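Local coordinates for mbGIPC protein (Monosiga brevicollis, PDB 6X1X), which probably binds the C-terminal tails of partner proteins through its PDZ domain, the part present here, as a GIPC-family signalling adaptor, at residues K7-I12 and V44-V49. Residues are numbered along the deposited sequence; the frame is centred on the assembly and turned at random.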
loop_
_atom_site.group_PDB
_atom_site.type_symbol
_atom_site.label_atom_id
_atom_site.label_comp_id
_atom_site.label_asym_id
_atom_site.label_seq_id
_atom_site.Cartn_x
_atom_site.Cartn_y
_atom_site.Cartn_z
ATOM N N LYS A 7 -9.456 2.128 3.381
ATOM C CA LYS A 7 -9.648 0.721 3.051
ATOM C C LYS A 7 -8.677 -0.137 3.845
ATOM O O LYS A 7 -7.495 0.199 3.960
ATOM C CB LYS A 7 -9.356 0.457 1.570
ATOM C CG LYS A 7 -10.190 1.266 0.609
ATOM C CD LYS A 7 -9.836 0.934 -0.821
ATOM C CE LYS A 7 -8.429 1.384 -1.187
ATOM N NZ LYS A 7 -8.274 1.295 -2.653
ATOM N N THR A 8 -9.168 -1.267 4.350
ATOM C CA THR A 8 -8.337 -2.236 5.053
ATOM C C THR A 8 -7.948 -3.350 4.092
ATOM O O THR A 8 -8.815 -3.998 3.491
ATOM C CB THR A 8 -9.076 -2.820 6.254
ATOM O OG1 THR A 8 -9.311 -1.784 7.213
ATOM C CG2 THR A 8 -8.239 -3.921 6.899
ATOM N N VAL A 9 -6.650 -3.583 3.968
ATOM C CA VAL A 9 -6.093 -4.594 3.084
ATOM C C VAL A 9 -5.430 -5.632 3.983
ATOM O O VAL A 9 -4.588 -5.283 4.816
ATOM C CB VAL A 9 -5.075 -3.959 2.123
ATOM C CG1 VAL A 9 -4.427 -4.989 1.272
ATOM C CG2 VAL A 9 -5.759 -2.914 1.251
ATOM N N LYS A 10 -5.830 -6.897 3.858
ATOM C CA LYS A 10 -5.235 -7.983 4.632
ATOM C C LYS A 10 -4.681 -9.004 3.657
ATOM O O LYS A 10 -5.437 -9.578 2.869
ATOM C CB LYS A 10 -6.246 -8.639 5.571
ATOM C CG LYS A 10 -5.611 -9.631 6.522
ATOM C CD LYS A 10 -6.449 -9.826 7.778
ATOM C CE LYS A 10 -7.073 -11.209 7.822
ATOM N NZ LYS A 10 -7.644 -11.533 9.167
ATOM N N VAL A 11 -3.370 -9.246 3.742
ATOM C CA VAL A 11 -2.582 -9.848 2.671
ATOM C C VAL A 11 -1.670 -10.896 3.283
ATOM O O VAL A 11 -1.118 -10.690 4.366
ATOM C CB VAL A 11 -1.721 -8.779 1.959
ATOM C CG1 VAL A 11 -0.866 -9.397 0.886
ATOM C CG2 VAL A 11 -2.590 -7.731 1.355
ATOM N N ILE A 12 -1.475 -12.002 2.580
ATOM C CA ILE A 12 -0.461 -12.981 2.956
ATOM C C ILE A 12 0.780 -12.732 2.113
ATOM O O ILE A 12 0.724 -12.767 0.879
ATOM C CB ILE A 12 -0.970 -14.417 2.779
ATOM C CG1 ILE A 12 -2.109 -14.676 3.764
ATOM C CG2 ILE A 12 0.161 -15.392 3.000
ATOM C CD1 ILE A 12 -2.606 -16.097 3.769
ATOM N N VAL A 44 -4.846 -8.329 -4.995
ATOM C CA VAL A 44 -5.632 -7.805 -3.883
ATOM C C VAL A 44 -6.774 -6.964 -4.446
ATOM O O VAL A 44 -6.553 -5.994 -5.178
ATOM C CB VAL A 44 -4.751 -6.997 -2.923
ATOM C CG1 VAL A 44 -5.611 -6.279 -1.896
ATOM C CG2 VAL A 44 -3.738 -7.910 -2.234
ATOM N N ALA A 45 -8.008 -7.336 -4.095
ATOM C CA ALA A 45 -9.179 -6.772 -4.762
ATOM C C ALA A 45 -9.306 -5.270 -4.560
ATOM O O ALA A 45 -9.794 -4.572 -5.454
ATOM C CB ALA A 45 -10.452 -7.458 -4.267
ATOM N N ASN A 46 -8.897 -4.761 -3.401
ATOM C CA ASN A 46 -9.231 -3.401 -2.990
ATOM C C ASN A 46 -8.007 -2.501 -2.806
ATOM O O ASN A 46 -8.019 -1.611 -1.953
ATOM C CB ASN A 46 -10.088 -3.422 -1.722
ATOM C CG ASN A 46 -9.360 -4.028 -0.528
ATOM O OD1 ASN A 46 -8.424 -4.812 -0.679
ATOM N ND2 ASN A 46 -9.793 -3.661 0.676
ATOM N N VAL A 47 -6.953 -2.699 -3.593
ATOM C CA VAL A 47 -5.796 -1.809 -3.597
ATOM C C VAL A 47 -5.528 -1.399 -5.035
ATOM O O VAL A 47 -5.645 -2.221 -5.949
ATOM C CB VAL A 47 -4.549 -2.458 -2.954
ATOM C CG1 VAL A 47 -3.972 -3.564 -3.822
ATOM C CG2 VAL A 47 -3.489 -1.406 -2.686
ATOM N N ALA A 48 -5.171 -0.135 -5.238
ATOM C CA ALA A 48 -4.985 0.379 -6.584
ATOM C C ALA A 48 -3.826 1.362 -6.627
ATOM O O ALA A 48 -3.488 2.003 -5.629
ATOM C CB ALA A 48 -6.240 1.096 -7.093
ATOM N N VAL A 49 -3.237 1.487 -7.819
ATOM C CA VAL A 49 -2.272 2.548 -8.068
ATOM C C VAL A 49 -2.889 3.874 -7.665
ATOM O O VAL A 49 -4.064 4.144 -7.942
ATOM C CB VAL A 49 -1.860 2.545 -9.551
ATOM C CG1 VAL A 49 -1.100 3.812 -9.903
ATOM C CG2 VAL A 49 -1.027 1.314 -9.871
#
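N46 reaches T8 and K7 reaches N46 through two side-chain bends: N46 holds CG between its backbone N and carbonyl carbon (chi1 63°), which turns the carboxamide to the strand, and K7 is bent at chi3, which brings the end of its chain alongside N46 O. From there N46 ND2 donates to T8 O at 3.0 Å with an N-H...O angle of 154°. The acceptor lies almost in the amide plane of N46, so the donor geometry is good, but the N-H approaches T8 O from above the carbonyl plane, 50° out of it and off its lone pairs. The aliphatic CE of K7 lies 3.1 Å from N46 O, and NZ makes a weak hydrogen bond to that same oxygen; the amine's strongest partner is D51, with a second salt bridge to E88. Beside these polar links, V9 CG1 meets V44 CG1 at 3.6 Å, while V9 CG2 packs against N46 OD1 at 3.8 Å. Further along, V11 CG2 abuts V44 CG2 at 3.8 Å, the two side chains crossing at about a right angle. An alanine in place of N46 would probably leave T8 O without its amide donor and open a gap beside V9 CG2. Strand 6-12 is an edge strand of an antiparallel sheet in this PDZ domain, with V9 and V11 hydrogen-bonded through their backbones to M84 and F82 of strand 81-87. Against it, side-chain donors, N46 ND2 and weakly K7 NZ, bind backbone carbonyls of the opposite segment alongside methyl contacts of V9 and V11 with V44, which implies that the type I turn V44-V47 is held to the strand without backbone-to-backbone pairing between the two segments.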